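Local coordinates for hypothetical protein (Nostoc punctiforme, PDB 2O62) that is of unknown function but belongs to the DUF3598 family and combines two calycin-clan beta domains, the second resembling the C-terminal domain of an ATP synthase biogenesis factor, at residues F23-G27 and Q211-P216; D217-T222 and E236-L240. All blocks are in the same frame, centred on the assembly; numbering follows the deposited sequence. Where two conformers were deposited one is given.

Contact 1: F23-G27 and Q211-P216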
# COMPACT_ATOMS: atom_id res chain seq x y z
N PHE A 23 2.11 -6.04 -12.90
CA PHE A 23 0.81 -5.85 -13.49
C PHE A 23 0.75 -4.56 -14.29
O PHE A 23 1.39 -3.55 -13.94
CB PHE A 23 -0.23 -5.76 -12.37
CG PHE A 23 -0.53 -7.06 -11.73
CD1 PHE A 23 0.21 -7.51 -10.66
CD2 PHE A 23 -1.55 -7.87 -12.20
CE1 PHE A 23 -0.05 -8.73 -10.06
CE2 PHE A 23 -1.81 -9.11 -11.59
CZ PHE A 23 -1.03 -9.52 -10.50
N SER A 24 -0.08 -4.56 -15.33
CA SER A 24 -0.43 -3.34 -16.05
C SER A 24 -1.37 -2.46 -15.20
O SER A 24 -1.96 -2.95 -14.22
CB SER A 24 -1.11 -3.68 -17.38
OG SER A 24 -2.45 -4.06 -17.17
N PRO A 25 -1.53 -1.19 -15.59
CA PRO A 25 -2.49 -0.31 -14.87
C PRO A 25 -3.96 -0.75 -14.99
O PRO A 25 -4.79 -0.23 -14.24
CB PRO A 25 -2.30 1.04 -15.55
CG PRO A 25 -0.98 0.97 -16.22
CD PRO A 25 -0.84 -0.46 -16.67
N GLU A 26 -4.28 -1.70 -15.87
CA GLU A 26 -5.61 -2.32 -15.93
C GLU A 26 -5.67 -3.68 -15.21
O GLU A 26 -6.67 -4.35 -15.28
CB GLU A 26 -6.10 -2.49 -17.36
CG GLU A 26 -6.09 -1.21 -18.19
CD GLU A 26 -4.68 -0.75 -18.62
OE1 GLU A 26 -3.84 -1.59 -19.04
OE2 GLU A 26 -4.40 0.47 -18.53
N GLY A 27 -4.60 -4.10 -14.52
CA GLY A 27 -4.63 -5.31 -13.73
C GLY A 27 -4.26 -6.60 -14.42
O GLY A 27 -4.56 -7.70 -13.91
N GLN A 211 -8.25 6.42 -9.80
CA GLN A 211 -8.74 5.13 -10.28
C GLN A 211 -8.45 4.14 -9.19
O GLN A 211 -7.40 4.20 -8.59
CB GLN A 211 -8.09 4.68 -11.60
CG GLN A 211 -6.58 4.35 -11.57
CD GLN A 211 -6.19 3.36 -12.71
OE1 GLN A 211 -6.47 3.65 -13.87
NE2 GLN A 211 -5.63 2.16 -12.37
N VAL A 212 -9.36 3.20 -8.96
CA VAL A 212 -9.05 2.12 -8.00
C VAL A 212 -8.98 0.84 -8.79
O VAL A 212 -9.86 0.58 -9.58
CB VAL A 212 -10.13 1.98 -6.93
CG1 VAL A 212 -9.73 0.92 -5.92
CG2 VAL A 212 -10.38 3.29 -6.25
N LEU A 213 -7.90 0.09 -8.63
CA LEU A 213 -7.74 -1.14 -9.35
C LEU A 213 -7.82 -2.31 -8.39
O LEU A 213 -7.15 -2.32 -7.34
CB LEU A 213 -6.41 -1.13 -10.09
CG LEU A 213 -5.99 -2.42 -10.78
CD1 LEU A 213 -6.89 -2.72 -11.97
CD2 LEU A 213 -4.55 -2.35 -11.23
N LEU A 214 -8.66 -3.28 -8.73
CA LEU A 214 -8.87 -4.43 -7.86
C LEU A 214 -7.92 -5.54 -8.33
O LEU A 214 -7.84 -5.81 -9.53
CB LEU A 214 -10.30 -4.91 -8.00
CG LEU A 214 -11.35 -3.79 -7.81
CD1 LEU A 214 -12.73 -4.38 -8.04
CD2 LEU A 214 -11.21 -3.14 -6.48
N LEU A 215 -7.21 -6.14 -7.39
CA LEU A 215 -6.15 -7.06 -7.71
C LEU A 215 -6.25 -8.40 -7.02
O LEU A 215 -7.14 -8.63 -6.16
CB LEU A 215 -4.81 -6.39 -7.32
CG LEU A 215 -4.39 -5.16 -8.14
CD1 LEU A 215 -3.33 -4.35 -7.38
CD2 LEU A 215 -3.91 -5.58 -9.53
N PRO A 216 -5.34 -9.33 -7.38
CA PRO A 216 -5.24 -10.55 -6.62
C PRO A 216 -4.93 -10.37 -5.10
O PRO A 216 -4.44 -9.31 -4.62
CB PRO A 216 -4.08 -11.29 -7.29
CG PRO A 216 -4.03 -10.75 -8.67
CD PRO A 216 -4.40 -9.33 -8.54
O HOH W 1 -5.64 2.72 -16.27

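Contact 2: D217-T222 and E236-L240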
# COMPACT_ATOMS: atom_id res chain seq x y z
N ASP A 217 -5.21 -11.44 -4.36
CA ASP A 217 -4.86 -11.54 -2.95
C ASP A 217 -5.54 -10.48 -2.09
O ASP A 217 -4.96 -9.99 -1.11
CB ASP A 217 -3.34 -11.45 -2.79
CG ASP A 217 -2.86 -11.88 -1.38
OD1 ASP A 217 -3.36 -12.91 -0.83
OD2 ASP A 217 -2.01 -11.18 -0.78
N GLY A 218 -6.74 -10.09 -2.52
CA GLY A 218 -7.57 -9.08 -1.83
C GLY A 218 -6.99 -7.68 -1.84
O GLY A 218 -7.42 -6.80 -1.09
N ALA A 219 -6.04 -7.44 -2.77
CA ALA A 219 -5.35 -6.16 -2.89
C ALA A 219 -6.08 -5.14 -3.75
O ALA A 219 -6.78 -5.48 -4.72
CB ALA A 219 -3.98 -6.37 -3.42
N SER A 220 -5.91 -3.87 -3.42
CA SER A 220 -6.35 -2.80 -4.26
C SER A 220 -5.28 -1.73 -4.34
O SER A 220 -4.46 -1.58 -3.42
CB SER A 220 -7.69 -2.22 -3.77
OG SER A 220 -7.61 -1.76 -2.45
N ALA A 221 -5.27 -1.02 -5.45
CA ALA A 221 -4.41 0.14 -5.59
C ALA A 221 -5.26 1.35 -5.97
O ALA A 221 -6.02 1.30 -6.93
CB ALA A 221 -3.39 -0.11 -6.66
N THR A 222 -5.09 2.46 -5.26
CA THR A 222 -5.79 3.71 -5.60
C THR A 222 -4.74 4.73 -6.07
O THR A 222 -3.78 5.00 -5.35
CB THR A 222 -6.65 4.23 -4.40
OG1 THR A 222 -7.64 3.24 -4.11
CG2 THR A 222 -7.34 5.54 -4.73
N GLU A 236 -1.99 5.15 -2.38
CA GLU A 236 -2.84 4.33 -1.50
C GLU A 236 -2.95 2.91 -2.05
O GLU A 236 -2.93 2.67 -3.27
CB GLU A 236 -4.28 4.90 -1.25
CG GLU A 236 -5.21 4.05 -0.24
CD GLU A 236 -6.53 4.76 0.15
OE1 GLU A 236 -6.87 5.72 -0.58
OE2 GLU A 236 -7.22 4.41 1.17
N ALA A 237 -2.99 1.99 -1.10
CA ALA A 237 -3.25 0.59 -1.36
C ALA A 237 -4.10 0.08 -0.21
O ALA A 237 -4.15 0.66 0.86
CB ALA A 237 -1.92 -0.19 -1.42
N GLY A 238 -4.69 -1.06 -0.44
CA GLY A 238 -5.58 -1.74 0.50
C GLY A 238 -5.35 -3.21 0.42
O GLY A 238 -4.87 -3.74 -0.59
N TRP A 239 -5.74 -3.91 1.48
CA TRP A 239 -5.66 -5.35 1.52
C TRP A 239 -6.82 -5.88 2.33
O TRP A 239 -6.88 -5.59 3.52
CB TRP A 239 -4.37 -5.75 2.20
CG TRP A 239 -4.02 -7.19 2.13
CD1 TRP A 239 -4.48 -8.12 1.22
CD2 TRP A 239 -3.11 -7.87 2.97
NE1 TRP A 239 -3.86 -9.31 1.43
CE2 TRP A 239 -3.02 -9.20 2.50
CE3 TRP A 239 -2.30 -7.48 4.05
CZ2 TRP A 239 -2.19 -10.14 3.09
CZ3 TRP A 239 -1.47 -8.41 4.62
CH2 TRP A 239 -1.42 -9.74 4.15
N LEU A 240 -7.70 -6.64 1.68
CA LEU A 240 -8.82 -7.32 2.34
C LEU A 240 -8.24 -8.63 2.91
O LEU A 240 -8.17 -9.68 2.24
CB LEU A 240 -9.94 -7.62 1.34
CG LEU A 240 -11.21 -8.23 1.92
CD1 LEU A 240 -11.91 -7.21 2.83
CD2 LEU A 240 -12.14 -8.69 0.81

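Contact 1: F23-G27 and Q211-P216
This contact is part of the interface between the two calycin-clan domains of the chain. A tight turn that follows strand 14-23 of the N-terminal domain rests on strand 210-214 of the C-terminal beta-barrel. S24 to G27 form a type I beta turn, closed by G27 N to S24 O at 2.9 Å. S24 OG also accepts from E26 N at 3.3 Å, which makes an ST turn, and it is hydrogen-bonded to T28 N as well. The turn sets its backbone against the side chain of L213. L213 CD1 lies 3.6 Å from E26 C and 3.7 Å from G27 N, and L213 CD2 lies 3.7 Å from P25 O. G27 suits this place on two counts. Its phi is positive (89°), with backbone angles that call for glycine, and a CB would sit tightly against L213 CD1. At the F23 end the contact is apolar. L215 CD2 lies over one face of the F23 ring, 4.2 Å from F23 CD2. P216 CG approaches F23 CZ at 3.7 Å. Strand 117-127 of the N-terminal sheet also reaches segment 211-216: L120 touches L213 and R124 touches P216. The polar end is held by Q211. Its NE2 donates to P25 O at 3.1 Å, and the N-H...O angle of 167° is nearly straight. Q211 OE1 also bonds a glycerol, probably from the crystallisation liquor. A water donates to Q211 OE1 at 2.7 Å and, weakly, to E26 OE2 at 3.4 Å.

Contact 2: D217-T222 and E236-L240
Strands 219-224 and 233-242 form an antiparallel beta hairpin in the C-terminal barrel. In the hydrogen-bonded pair of S220 and G238, S220 N donates to G238 O and G238 N to S220 O, both at 3.0 Å. In the next such pair, T222 N donates to E236 O at 2.9 Å, but E236 N to T222 O is weak at 3.5 Å; T222 O also takes a weak bond from Q109. At the other end L240 N donates to G218 O at 2.8 Å. W239 NE1 bonds D217 O weakly at 2.9 Å. D217 OD2 and E236 OE2 form salt bridges with R103 and R248; D217 OD1 accepts from R135 N, and S220 OG is hydrogen-bonded to R246. A CB on G218 or G238 would clash with L240 O or S220 OG respectively. A219, A221, A237 and W239 share one face, where they meet strands 93-100, 103-111 and 117-127 of the N-terminal sheet. Strands 210-214 and 245-253 flank the hairpin; backbone hydrogen bonds join A221 to L213, A237 to M249 and W239 to Q247.

How the contacts relate
From the N terminus, the chain forms the turn at 23-27 early and builds the rest of the N-terminal sheet and the first barrel strands. Contact 1 then closes a loop of 183 intervening residues at 211-216. Contact 2 opens at the very next residue and closes locally, across 13 residues. The two are in series, neither nested nor crossed. Contact 1 joins the two domains; contact 2 joins neighbouring strands within the second. They meet where strands 210-214 and 219-224 pair, with a probable hydrogen bond from L213 N to A221 O at 2.8 Å. V212 CG2 packs 3.5 Å from T222 OG1.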